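Local coordinates for protein esterase (Rhizomucor miehei, PDB 4WY5) that probably hydrolyses carboxylic ester bonds as a carboxylesterase of the alpha/beta hydrolase fold, at residues P10-A15 against I295-E300; A39-A44 against T98-V103; L80-F85 against L139-N144; G90-S95 against S222-P227; E133-I138 against K177-A182. All blocks are in the same frame, centred on the assembly; numbering follows the deposited sequence.

Contact 1 (P10-A15 against I295-E300); sequences PVYAAA and ITVPVE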
# COMPACT_ATOMS: atom_id res chain seq x y z
N PRO A 10 -19.04 -1.27 3.98
CA PRO A 10 -20.48 -1.36 3.70
C PRO A 10 -20.81 -1.54 2.21
O PRO A 10 -21.76 -2.26 1.91
CB PRO A 10 -21.02 -0.03 4.21
CG PRO A 10 -20.10 0.34 5.33
CD PRO A 10 -18.74 -0.21 4.96
N VAL A 11 -20.05 -0.92 1.31
CA VAL A 11 -20.28 -1.09 -0.12
C VAL A 11 -20.11 -2.55 -0.55
O VAL A 11 -20.87 -3.04 -1.38
CB VAL A 11 -19.35 -0.19 -0.95
CG1 VAL A 11 -19.21 -0.69 -2.39
CG2 VAL A 11 -19.85 1.26 -0.95
N TYR A 12 -19.14 -3.26 0.03
CA TYR A 12 -18.88 -4.66 -0.32
C TYR A 12 -19.95 -5.54 0.31
O TYR A 12 -20.37 -6.55 -0.28
CB TYR A 12 -17.49 -5.12 0.15
CG TYR A 12 -16.38 -4.27 -0.44
CD1 TYR A 12 -16.44 -3.82 -1.76
CD2 TYR A 12 -15.32 -3.85 0.34
CE1 TYR A 12 -15.45 -3.01 -2.29
CE2 TYR A 12 -14.32 -3.04 -0.17
CZ TYR A 12 -14.39 -2.62 -1.49
OH TYR A 12 -13.39 -1.81 -2.00
N ALA A 13 -20.38 -5.17 1.51
CA ALA A 13 -21.44 -5.92 2.18
C ALA A 13 -22.76 -5.79 1.43
O ALA A 13 -23.50 -6.77 1.27
CB ALA A 13 -21.60 -5.47 3.63
N ALA A 14 -23.06 -4.58 0.94
CA ALA A 14 -24.29 -4.36 0.19
C ALA A 14 -24.28 -5.12 -1.14
O ALA A 14 -25.30 -5.68 -1.55
CB ALA A 14 -24.48 -2.89 -0.06
N ALA A 15 -23.12 -5.17 -1.79
CA ALA A 15 -23.01 -5.85 -3.07
C ALA A 15 -23.18 -7.37 -2.96
O ALA A 15 -23.80 -7.99 -3.83
CB ALA A 15 -21.67 -5.53 -3.73
N ILE A 295 -11.51 -4.17 -7.39
CA ILE A 295 -11.09 -3.15 -8.33
C ILE A 295 -12.16 -2.87 -9.39
O ILE A 295 -12.18 -1.77 -9.96
CB ILE A 295 -9.74 -3.52 -9.03
CG1 ILE A 295 -8.93 -2.27 -9.38
CG2 ILE A 295 -9.95 -4.32 -10.30
CD1 ILE A 295 -8.40 -1.53 -8.15
N THR A 296 -13.09 -3.80 -9.61
CA THR A 296 -14.19 -3.59 -10.58
C THR A 296 -15.54 -3.19 -9.96
O THR A 296 -16.55 -3.19 -10.65
CB THR A 296 -14.44 -4.83 -11.47
OG1 THR A 296 -14.46 -6.01 -10.66
CG2 THR A 296 -13.38 -4.98 -12.57
N VAL A 297 -15.55 -2.85 -8.67
CA VAL A 297 -16.76 -2.36 -8.00
C VAL A 297 -16.99 -0.87 -8.26
O VAL A 297 -16.14 -0.03 -7.92
CB VAL A 297 -16.70 -2.64 -6.47
CG1 VAL A 297 -17.80 -1.89 -5.72
CG2 VAL A 297 -16.79 -4.14 -6.23
N PRO A 298 -18.14 -0.53 -8.86
CA PRO A 298 -18.47 0.80 -9.40
C PRO A 298 -18.50 1.93 -8.37
O PRO A 298 -18.07 3.05 -8.67
CB PRO A 298 -19.87 0.60 -10.00
CG PRO A 298 -20.04 -0.90 -10.16
CD PRO A 298 -19.24 -1.50 -9.05
N VAL A 299 -19.02 1.65 -7.18
CA VAL A 299 -19.10 2.67 -6.16
C VAL A 299 -17.77 2.81 -5.44
O VAL A 299 -17.30 1.87 -4.79
CB VAL A 299 -20.21 2.37 -5.14
CG1 VAL A 299 -20.30 3.49 -4.11
CG2 VAL A 299 -21.54 2.21 -5.86
N GLU A 300 -17.18 4.00 -5.54
CA GLU A 300 -15.86 4.28 -4.98
C GLU A 300 -15.75 4.09 -3.45
O GLU A 300 -16.66 4.45 -2.70
CB GLU A 300 -15.45 5.71 -5.36
CG GLU A 300 -14.05 6.10 -4.93
CD GLU A 300 -13.59 7.41 -5.54
OE1 GLU A 300 -13.61 8.44 -4.83
OE2 GLU A 300 -13.22 7.41 -6.73

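Contact 2 (A39-A44 against T98-V103); sequences ARQLAA and THIKPV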
# COMPACT_ATOMS: atom_id res chain seq x y z
N ALA A 39 -23.84 -5.03 -19.61
CA ALA A 39 -25.11 -4.36 -19.39
C ALA A 39 -25.18 -3.74 -18.00
O ALA A 39 -25.47 -2.55 -17.87
CB ALA A 39 -26.26 -5.33 -19.61
N ARG A 40 -24.89 -4.54 -16.97
CA ARG A 40 -24.99 -4.07 -15.59
C ARG A 40 -23.98 -2.97 -15.27
O ARG A 40 -24.23 -2.12 -14.40
CB ARG A 40 -24.82 -5.24 -14.61
N GLN A 41 -22.83 -2.99 -15.95
CA GLN A 41 -21.78 -1.98 -15.75
C GLN A 41 -22.14 -0.68 -16.51
O GLN A 41 -21.76 0.42 -16.08
CB GLN A 41 -20.42 -2.53 -16.18
CG GLN A 41 -19.23 -1.58 -16.18
CD GLN A 41 -18.80 -1.16 -14.78
OE1 GLN A 41 -18.63 0.04 -14.49
NE2 GLN A 41 -18.65 -2.15 -13.89
N LEU A 42 -22.84 -0.79 -17.63
CA LEU A 42 -23.30 0.41 -18.33
C LEU A 42 -24.37 1.10 -17.47
O LEU A 42 -24.42 2.33 -17.38
CB LEU A 42 -23.88 0.08 -19.71
CG LEU A 42 -24.34 1.20 -20.65
CD1 LEU A 42 -23.23 2.19 -21.00
CD2 LEU A 42 -25.00 0.64 -21.93
N ALA A 43 -25.23 0.30 -16.83
CA ALA A 43 -26.26 0.84 -15.95
C ALA A 43 -25.68 1.56 -14.73
O ALA A 43 -26.38 2.32 -14.07
CB ALA A 43 -27.19 -0.26 -15.50
N ALA A 44 -24.41 1.30 -14.42
CA ALA A 44 -23.74 1.91 -13.26
C ALA A 44 -23.78 3.44 -13.26
O ALA A 44 -23.92 4.05 -12.19
CB ALA A 44 -22.30 1.44 -13.18
N THR A 98 -16.58 -4.59 -19.08
CA THR A 98 -16.65 -4.91 -17.65
C THR A 98 -15.55 -4.20 -16.86
O THR A 98 -15.74 -3.86 -15.69
CB THR A 98 -16.59 -6.44 -17.39
OG1 THR A 98 -15.35 -6.97 -17.87
CG2 THR A 98 -17.74 -7.17 -18.09
N HIS A 99 -14.40 -3.95 -17.49
CA HIS A 99 -13.25 -3.38 -16.78
C HIS A 99 -12.98 -1.92 -17.16
O HIS A 99 -11.86 -1.42 -16.98
CB HIS A 99 -12.00 -4.24 -17.02
CG HIS A 99 -11.99 -5.51 -16.22
ND1 HIS A 99 -12.87 -6.55 -16.47
CD2 HIS A 99 -11.22 -5.90 -15.18
CE1 HIS A 99 -12.63 -7.53 -15.61
NE2 HIS A 99 -11.64 -7.16 -14.81
N ILE A 100 -14.00 -1.24 -17.65
CA ILE A 100 -13.81 0.07 -18.25
C ILE A 100 -13.34 1.13 -17.24
O ILE A 100 -12.63 2.07 -17.61
CB ILE A 100 -15.11 0.53 -18.99
CG1 ILE A 100 -14.82 1.75 -19.88
CG2 ILE A 100 -16.25 0.84 -18.02
CD1 ILE A 100 -16.02 2.29 -20.62
N LYS A 101 -13.72 0.99 -15.98
CA LYS A 101 -13.37 2.02 -14.99
C LYS A 101 -11.87 1.96 -14.56
O LYS A 101 -11.17 2.97 -14.67
CB LYS A 101 -14.32 1.93 -13.77
CG LYS A 101 -13.97 2.85 -12.61
CD LYS A 101 -14.17 4.31 -12.98
CE LYS A 101 -13.99 5.25 -11.76
NZ LYS A 101 -13.97 6.69 -12.19
N PRO A 102 -11.36 0.79 -14.12
CA PRO A 102 -9.91 0.81 -13.79
C PRO A 102 -8.97 1.03 -14.99
O PRO A 102 -7.91 1.64 -14.80
CB PRO A 102 -9.65 -0.58 -13.19
CG PRO A 102 -10.78 -1.44 -13.70
CD PRO A 102 -11.97 -0.51 -13.80
N VAL A 103 -9.35 0.59 -16.19
CA VAL A 103 -8.51 0.79 -17.38
C VAL A 103 -8.39 2.28 -17.75
O VAL A 103 -7.29 2.80 -18.00
CB VAL A 103 -9.04 0.01 -18.59
CG1 VAL A 103 -8.38 0.47 -19.88
CG2 VAL A 103 -8.84 -1.48 -18.38
O HOH W 1 -18.00 -4.77 -13.46

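Contact 3 (L80-F85 against L139-N144); sequences LPVLIF and LWVREN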
# COMPACT_ATOMS: atom_id res chain seq x y z
N LEU A 80 4.81 7.79 -25.54
CA LEU A 80 4.45 7.39 -24.18
C LEU A 80 5.00 6.02 -23.79
O LEU A 80 5.30 5.19 -24.65
CB LEU A 80 2.92 7.35 -24.04
CG LEU A 80 2.20 8.57 -23.48
CD1 LEU A 80 2.74 9.85 -24.09
CD2 LEU A 80 0.70 8.44 -23.75
N PRO A 81 5.13 5.78 -22.48
CA PRO A 81 5.36 4.40 -22.02
C PRO A 81 4.10 3.54 -22.24
O PRO A 81 3.03 4.08 -22.52
CB PRO A 81 5.68 4.57 -20.53
CG PRO A 81 5.21 5.97 -20.16
CD PRO A 81 5.31 6.78 -21.41
N VAL A 82 4.24 2.22 -22.15
CA VAL A 82 3.14 1.31 -22.50
C VAL A 82 2.80 0.32 -21.36
O VAL A 82 3.69 -0.15 -20.63
CB VAL A 82 3.47 0.54 -23.82
CG1 VAL A 82 4.74 -0.31 -23.69
CG2 VAL A 82 2.28 -0.30 -24.29
N LEU A 83 1.50 0.08 -21.17
CA LEU A 83 0.98 -0.85 -20.15
C LEU A 83 0.16 -1.98 -20.77
O LEU A 83 -0.86 -1.73 -21.41
CB LEU A 83 0.12 -0.09 -19.13
CG LEU A 83 -0.63 -0.89 -18.06
CD1 LEU A 83 0.36 -1.64 -17.15
CD2 LEU A 83 -1.55 0.01 -17.24
N ILE A 84 0.59 -3.23 -20.57
CA ILE A 84 -0.17 -4.40 -21.03
C ILE A 84 -1.20 -4.77 -19.97
O ILE A 84 -0.81 -5.18 -18.87
CB ILE A 84 0.76 -5.62 -21.28
CG1 ILE A 84 1.95 -5.23 -22.16
CG2 ILE A 84 -0.03 -6.77 -21.88
CD1 ILE A 84 1.54 -4.82 -23.58
N PHE A 85 -2.50 -4.66 -20.27
CA PHE A 85 -3.52 -4.94 -19.24
C PHE A 85 -4.34 -6.22 -19.51
O PHE A 85 -4.96 -6.39 -20.57
CB PHE A 85 -4.47 -3.75 -19.08
CG PHE A 85 -5.33 -3.85 -17.85
CD1 PHE A 85 -4.90 -3.35 -16.64
CD2 PHE A 85 -6.56 -4.49 -17.90
CE1 PHE A 85 -5.67 -3.45 -15.52
CE2 PHE A 85 -7.34 -4.61 -16.77
CZ PHE A 85 -6.89 -4.08 -15.58
N LEU A 139 5.07 -9.34 -28.34
CA LEU A 139 5.97 -9.31 -29.49
C LEU A 139 5.51 -8.32 -30.54
O LEU A 139 6.33 -7.66 -31.17
CB LEU A 139 6.11 -10.70 -30.13
CG LEU A 139 7.04 -11.64 -29.35
CD1 LEU A 139 7.07 -13.06 -29.93
CD2 LEU A 139 8.45 -11.05 -29.26
N TRP A 140 4.20 -8.20 -30.70
CA TRP A 140 3.65 -7.31 -31.70
C TRP A 140 3.86 -5.84 -31.34
O TRP A 140 4.20 -5.01 -32.19
CB TRP A 140 2.17 -7.59 -31.88
CG TRP A 140 1.56 -6.75 -32.93
CD1 TRP A 140 1.49 -7.02 -34.26
CD2 TRP A 140 0.93 -5.47 -32.74
NE1 TRP A 140 0.86 -5.99 -34.92
CE2 TRP A 140 0.51 -5.02 -34.01
CE3 TRP A 140 0.67 -4.66 -31.63
CZ2 TRP A 140 -0.16 -3.80 -34.20
CZ3 TRP A 140 0.01 -3.45 -31.82
CH2 TRP A 140 -0.39 -3.03 -33.09
N VAL A 141 3.66 -5.52 -30.07
CA VAL A 141 3.84 -4.17 -29.57
C VAL A 141 5.28 -3.69 -29.74
O VAL A 141 5.51 -2.53 -30.08
CB VAL A 141 3.45 -4.08 -28.08
CG1 VAL A 141 4.07 -2.86 -27.43
CG2 VAL A 141 1.94 -4.06 -27.94
N ARG A 142 6.23 -4.59 -29.54
CA ARG A 142 7.65 -4.26 -29.76
C ARG A 142 7.96 -4.02 -31.24
O ARG A 142 8.83 -3.21 -31.56
CB ARG A 142 8.55 -5.39 -29.24
CG ARG A 142 8.72 -5.42 -27.74
CD ARG A 142 9.57 -6.59 -27.26
NE ARG A 142 10.53 -6.09 -26.28
CZ ARG A 142 11.85 -6.11 -26.43
NH1 ARG A 142 12.39 -6.66 -27.51
NH2 ARG A 142 12.63 -5.62 -25.47
N GLU A 143 7.24 -4.70 -32.12
CA GLU A 143 7.45 -4.57 -33.56
C GLU A 143 6.84 -3.30 -34.16
O GLU A 143 7.27 -2.83 -35.21
CB GLU A 143 6.87 -5.78 -34.29
CG GLU A 143 7.89 -6.86 -34.53
CD GLU A 143 9.01 -6.43 -35.46
OE1 GLU A 143 8.71 -5.92 -36.56
OE2 GLU A 143 10.19 -6.60 -35.07
N ASN A 144 5.82 -2.76 -33.50
CA ASN A 144 5.08 -1.63 -34.06
C ASN A 144 5.06 -0.39 -33.17
O ASN A 144 4.07 0.34 -33.15
CB ASN A 144 3.64 -2.05 -34.38
CG ASN A 144 3.57 -3.05 -35.52
OD1 ASN A 144 3.53 -2.67 -36.69
ND2 ASN A 144 3.54 -4.33 -35.18

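Contact 4 (G90-S95 against S222-P227); sequences GFVFGS and SNAYLP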
# COMPACT_ATOMS: atom_id res chain seq x y z
N GLY A 90 -12.32 -14.98 -13.90
CA GLY A 90 -12.27 -16.41 -13.63
C GLY A 90 -11.81 -17.26 -14.81
O GLY A 90 -11.91 -18.50 -14.75
N PHE A 91 -11.28 -16.58 -15.83
CA PHE A 91 -10.94 -17.13 -17.16
C PHE A 91 -12.19 -17.37 -18.01
O PHE A 91 -12.08 -17.81 -19.16
CB PHE A 91 -10.15 -18.45 -17.07
CG PHE A 91 -8.83 -18.32 -16.37
CD1 PHE A 91 -7.72 -17.81 -17.04
CD2 PHE A 91 -8.68 -18.75 -15.06
CE1 PHE A 91 -6.48 -17.69 -16.40
CE2 PHE A 91 -7.44 -18.64 -14.42
CZ PHE A 91 -6.34 -18.12 -15.08
N VAL A 92 -13.37 -17.05 -17.47
CA VAL A 92 -14.64 -17.41 -18.11
C VAL A 92 -15.42 -16.17 -18.59
O VAL A 92 -16.11 -16.21 -19.61
CB VAL A 92 -15.53 -18.27 -17.14
CG1 VAL A 92 -16.94 -18.50 -17.71
CG2 VAL A 92 -14.85 -19.60 -16.86
N PHE A 93 -15.32 -15.07 -17.85
CA PHE A 93 -15.97 -13.82 -18.25
C PHE A 93 -14.99 -12.65 -18.41
O PHE A 93 -13.77 -12.80 -18.23
CB PHE A 93 -17.04 -13.42 -17.24
CG PHE A 93 -17.89 -14.56 -16.75
CD1 PHE A 93 -18.95 -15.03 -17.51
CD2 PHE A 93 -17.64 -15.16 -15.52
CE1 PHE A 93 -19.75 -16.09 -17.05
CE2 PHE A 93 -18.42 -16.21 -15.05
CZ PHE A 93 -19.48 -16.68 -15.82
N GLY A 94 -15.54 -11.49 -18.75
CA GLY A 94 -14.74 -10.28 -18.83
C GLY A 94 -14.54 -9.77 -20.24
O GLY A 94 -14.49 -10.54 -21.19
N SER A 95 -14.43 -8.45 -20.36
CA SER A 95 -14.22 -7.78 -21.65
C SER A 95 -13.84 -6.34 -21.36
O SER A 95 -13.72 -5.94 -20.21
CB SER A 95 -15.46 -7.83 -22.53
OG SER A 95 -16.51 -7.09 -21.92
N SER A 222 -11.83 -23.63 -12.13
CA SER A 222 -10.69 -24.52 -12.34
C SER A 222 -11.02 -25.58 -13.40
O SER A 222 -10.17 -25.94 -14.24
CB SER A 222 -10.29 -25.19 -11.02
OG SER A 222 -10.16 -24.21 -9.99
N ASN A 223 -12.24 -26.11 -13.34
CA ASN A 223 -12.66 -27.12 -14.28
C ASN A 223 -12.83 -26.53 -15.68
O ASN A 223 -12.57 -27.20 -16.68
CB ASN A 223 -13.97 -27.77 -13.82
CG ASN A 223 -14.38 -28.96 -14.68
OD1 ASN A 223 -13.68 -29.98 -14.73
ND2 ASN A 223 -15.54 -28.85 -15.33
N ALA A 224 -13.22 -25.27 -15.76
CA ALA A 224 -13.37 -24.62 -17.05
C ALA A 224 -12.00 -24.35 -17.69
O ALA A 224 -11.83 -24.55 -18.90
CB ALA A 224 -14.17 -23.34 -16.92
N TYR A 225 -11.04 -23.92 -16.88
CA TYR A 225 -9.73 -23.47 -17.37
C TYR A 225 -8.75 -24.63 -17.65
O TYR A 225 -8.06 -24.62 -18.67
CB TYR A 225 -9.11 -22.50 -16.34
CG TYR A 225 -7.75 -21.92 -16.72
CD1 TYR A 225 -7.58 -21.24 -17.93
CD2 TYR A 225 -6.66 -22.01 -15.86
CE1 TYR A 225 -6.34 -20.68 -18.28
CE2 TYR A 225 -5.41 -21.45 -16.21
CZ TYR A 225 -5.26 -20.80 -17.42
OH TYR A 225 -4.04 -20.26 -17.78
N LEU A 226 -8.69 -25.61 -16.75
CA LEU A 226 -7.67 -26.67 -16.84
C LEU A 226 -8.10 -27.87 -17.71
O LEU A 226 -9.26 -28.29 -17.69
CB LEU A 226 -7.30 -27.16 -15.44
CG LEU A 226 -6.81 -26.11 -14.43
CD1 LEU A 226 -6.53 -26.74 -13.07
CD2 LEU A 226 -5.56 -25.38 -14.94
N PRO A 227 -7.16 -28.40 -18.51
CA PRO A 227 -7.45 -29.55 -19.37
C PRO A 227 -7.34 -30.88 -18.63
O PRO A 227 -7.71 -31.91 -19.19
CB PRO A 227 -6.38 -29.45 -20.47
CG PRO A 227 -5.24 -28.78 -19.80
CD PRO A 227 -5.85 -27.80 -18.81

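Contact 5 (E133-I138 against K177-A182); sequences EIYAAI and KGLSAA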
# COMPACT_ATOMS: atom_id res chain seq x y z
N GLU A 133 -1.14 -16.28 -26.30
CA GLU A 133 -1.64 -15.10 -26.98
C GLU A 133 -1.00 -13.84 -26.40
O GLU A 133 -0.63 -12.90 -27.13
CB GLU A 133 -3.17 -15.02 -26.88
CG GLU A 133 -3.90 -15.98 -27.82
CD GLU A 133 -5.37 -16.17 -27.49
OE1 GLU A 133 -5.78 -15.86 -26.35
OE2 GLU A 133 -6.12 -16.68 -28.36
N ILE A 134 -0.83 -13.81 -25.08
CA ILE A 134 -0.37 -12.59 -24.45
C ILE A 134 1.12 -12.40 -24.76
O ILE A 134 1.59 -11.27 -24.99
CB ILE A 134 -0.66 -12.61 -22.94
CG1 ILE A 134 -2.18 -12.66 -22.74
CG2 ILE A 134 -0.05 -11.40 -22.26
CD1 ILE A 134 -2.62 -12.95 -21.34
N TYR A 135 1.84 -13.52 -24.85
CA TYR A 135 3.24 -13.44 -25.28
C TYR A 135 3.32 -12.91 -26.72
O TYR A 135 4.15 -12.05 -27.03
CB TYR A 135 3.92 -14.82 -25.17
CG TYR A 135 5.33 -14.86 -25.75
CD1 TYR A 135 6.40 -14.25 -25.10
CD2 TYR A 135 5.59 -15.50 -26.97
CE1 TYR A 135 7.69 -14.29 -25.64
CE2 TYR A 135 6.86 -15.55 -27.51
CZ TYR A 135 7.91 -14.94 -26.84
OH TYR A 135 9.17 -14.98 -27.38
N ALA A 136 2.43 -13.39 -27.59
CA ALA A 136 2.41 -12.94 -28.98
C ALA A 136 2.02 -11.47 -29.11
O ALA A 136 2.53 -10.77 -29.99
CB ALA A 136 1.47 -13.81 -29.80
N ALA A 137 1.15 -10.98 -28.24
CA ALA A 137 0.78 -9.57 -28.30
C ALA A 137 1.95 -8.69 -27.87
O ALA A 137 2.18 -7.63 -28.46
CB ALA A 137 -0.44 -9.30 -27.44
N ILE A 138 2.69 -9.14 -26.87
CA ILE A 138 3.87 -8.40 -26.43
C ILE A 138 4.89 -8.26 -27.57
O ILE A 138 5.48 -7.19 -27.76
CB ILE A 138 4.54 -9.07 -25.20
CG1 ILE A 138 3.65 -8.90 -23.96
CG2 ILE A 138 5.92 -8.47 -24.94
CD1 ILE A 138 4.18 -9.58 -22.68
N LYS A 177 11.74 -18.21 -23.10
CA LYS A 177 11.84 -18.02 -24.56
C LYS A 177 13.03 -17.16 -24.97
O LYS A 177 13.25 -16.94 -26.16
CB LYS A 177 10.55 -17.38 -25.10
CG LYS A 177 9.37 -18.33 -25.18
CD LYS A 177 9.41 -19.12 -26.48
CE LYS A 177 8.16 -19.97 -26.66
NZ LYS A 177 8.17 -20.70 -27.96
N GLY A 178 13.78 -16.66 -24.00
CA GLY A 178 14.91 -15.80 -24.30
C GLY A 178 14.58 -14.32 -24.37
O GLY A 178 15.35 -13.53 -24.91
N LEU A 179 13.43 -13.93 -23.82
CA LEU A 179 13.02 -12.53 -23.81
C LEU A 179 12.99 -11.97 -22.39
O LEU A 179 11.98 -11.41 -21.97
CB LEU A 179 11.62 -12.39 -24.43
CG LEU A 179 11.39 -11.44 -25.60
CD1 LEU A 179 10.04 -10.76 -25.46
CD2 LEU A 179 12.50 -10.41 -25.70
N SER A 180 14.10 -12.10 -21.66
CA SER A 180 14.06 -11.86 -20.21
C SER A 180 14.15 -10.40 -19.81
O SER A 180 14.02 -10.07 -18.62
CB SER A 180 15.19 -12.64 -19.52
OG SER A 180 16.45 -12.00 -19.69
N ALA A 181 14.41 -9.52 -20.77
CA ALA A 181 14.58 -8.11 -20.46
C ALA A 181 13.41 -7.27 -20.95
O ALA A 181 13.40 -6.05 -20.78
CB ALA A 181 15.89 -7.60 -21.05
N ALA A 182 12.42 -7.92 -21.56
CA ALA A 182 11.30 -7.21 -22.18
C ALA A 182 10.38 -6.50 -21.18
O ALA A 182 10.08 -5.32 -21.33
CB ALA A 182 10.48 -8.17 -23.04

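Contact 1 (P10-A15 against I295-E300)
Val11, in the first turn of helix 10-19, reaches across to both Val297 and Val299 of the loop facing it. Its two methyl groups share the work. CG1, set anti to the backbone N (chi1 160°), comes within 3.8 Å of Val297 CG1, and the same Val11 CG1 also lies 4.0 Å from the carbonyl O of Val299. The other branch, Val11 CG2, points at Val299 CG1 at 3.9 Å. The side chains of Val11 and Val297 run antiparallel past one another, while Val299 comes in at a slant.

One residue on, Tyr12 sends its ring alongside this valine cluster. Val297 CG1 sits at the ring edge, near its plane, 4.3 Å from Tyr12 CE1, so that one methyl touches both Val11 and the tyrosine. The phenol oxygen finds its polar partner just past the loop segment, where Tyr12 OH is hydrogen-bonded to Thr301 OG1; Phe294 and Gln303 also touch the buried ring.

Nothing but apolar contact joins the two segments themselves. The arrangement is an N-terminal helix laid over the loop that leads into the C-terminal helix 302-319, consistent with the N-terminal part of the cap found in hormone-sensitive-lipase-like members of the alpha/beta hydrolase fold.

Contact 2 (A39-A44 against T98-V103)
Gln41 and Thr98 meet in a water-bridged surface contact, where the N-terminal helix 35-42 approaches the turn that opens helix 100-110. The glutamine chain first extends away from its helix (chi1 174°) and then folds about its CB-CG bond (chi2 69°), which brings the amide beside the carbonyl of Thr98. Gln41 NE2 stops 3.8 Å from Thr98 O, too far for a direct bond, and a water takes up the difference. That water accepts from Gln41 NE2 at 2.7 Å and donates to Thr98 O over a longer 3.3 Å.

Helix 35-42, from the N-terminal part of the chain, is thus held against helix 100-110 of the alpha/beta hydrolase fold. His99 is the N-cap residue of that second helix, so the bridge grips the chain immediately before it starts. Thr98 turns its own side chain from the glutamine: its OG1 lies in the plane of the imidazole, at the ring edge, and shares a 2.9 Å hydrogen bond with His99 ND1. His99 NE2 bonds to Asp160, next to the probable nucleophile Ser161, and Thr98 OG1 has a second partner in the backbone O of Ser95, in the loop before it. On the apolar side Gln41 CG lies 4.3 Å from Ile100 CG2, a light touch, and the side chain of Ile100 is about 5 Å from a bound sulfate, probably picked up from the crystallisation liquor.

Contact 3 (L80-F85 against L139-N144)
Val141 faces Val82 and Ile84 from helix 129-143, and all of the contact runs through its two methyls. The CB is aimed at strand 80-86 and serves as the fork. From it CG1, anti to the backbone N at a chi1 of 160°, heads for Val82 and stands 4.4 Å from Val82 CG2. The second branch, CG2, is directed further along the strand and lies 4.4 Å from Ile84 CD1. The isoleucine reaches this far because its chain folds at both torsions (chi1 -51°, chi2 -65°), carrying CD1 toward the helix.

Strand 80-86 is flanked by strands 113-117 and 155-160, so this is a helix laid on the central sheet of the alpha/beta hydrolase fold. Further along the helix Asn144 closes its end: Asn144 ND2 donates to Trp140 O at 3.1 Å in a nearly straight bond. The bond ties the amide to the last turn; the same nitrogen also lies over one face of the indole, toward its rim.

Across the interface itself there are just three buried hydrocarbon side chains at rather wide spacing; their packing supplies dispersion and exclusion of water, with little directional preference.

Contact 4 (G90-S95 against S222-P227)
The rings of Phe91 and Tyr225 lie face to face, nearly parallel at 7° and with centroids 3.6 Å apart. The offset is small: Phe91 CD1 sits 3.4 Å from Tyr225 CE1, and next to it Phe91 CE1 is 3.5 Å from Tyr225 CZ, so the phenylalanine is covered almost atom for atom. With chi1 at -178°, the tyrosine throws its ring off the last turn of helix 215-225 toward the loop. Ala162, Thr165 and Leu166 of helix 162-176 also touch Phe91, and Leu166 touches Tyr225 as well.

Beside the stack, Val92 divides its methyls. Val92 CG2 meets Ala224 CB at 3.8 Å across the contact, while Val92 CG1 is centred over a face of the Phe93 ring, 3.6 Å above it. Phe91 has a positive phi, as does Gly90 before it, so the chain curls sharply here. Gly90 and Phe91 end an HGGGF sequence; in hormone-sensitive-lipase-like enzymes the glycines of this motif form the oxyanion hole. The Phe91 side chain lies near, without touching, the presumed catalytic residues.

Apart from Tyr225 OH, which lies 3.8 Å from Phe91 CE1, carbon meets carbon, and dispersion between the ring faces carries most of the contact. It pins the turn after the glycines to the end of helix 215-225.

Contact 5 (E133-I138 against K177-A182)
Tyr135 takes the apolar contacts, with Leu179 and the aliphatic part of Lys177 as partners. A chi1 of 173° extends its ring from helix 129-143 toward the loop. There Tyr135 CE1 lies 4.2 Å from Leu179 CD1, and the methyl approaches the ring at a slant.

The polar tip of the tyrosine also meets carbon: Tyr135 OH is 3.6 Å from Lys177 CB, and Tyr135 CZ is 4.0 Å from Lys177 CG. The lysine chain crosses obliquely past the phenol end and folds about its CB-CG bond, carrying its amine onward, away from the helix.

Backbone turns set these partners in place. Gly178, with positive phi, ends helix 162-176 in a Schellman motif, and Leu179 starts a type I turn that runs to Ala182. Tyr135 also packs edge-to-face on Tyr173 and touches Val170, so it carries helix 129-143 against the last turns of helix 162-176, just ahead of strand 185-189.

How the contacts relate
Contacts 1, 2, 3 and 5 are linked by touches; contact 4 adjoins contact 2 in the sequence. Contacts 1 and 2, with centres 13 Å apart, join the N-terminal helices to the fold and meet where Thr296 CG2 lies 3.5 Å from His99 CD2. Contacts 3 and 5, 11 Å between centres, share helix 129-143 and touch through Arg142 NE and Ala182 CB at 3.8 Å; the centres of contacts 1 and 5 are 35 Å apart, on opposite sides of the chain's centre. Val103 CG2, 3.8 Å from Phe85 CD2, links contact 2 to contact 3. Phe91 of contact 4 lies near, without touching, the probable triad of Ser161, Asp262 and His292, and contact 1 uses the loop soon after that histidine.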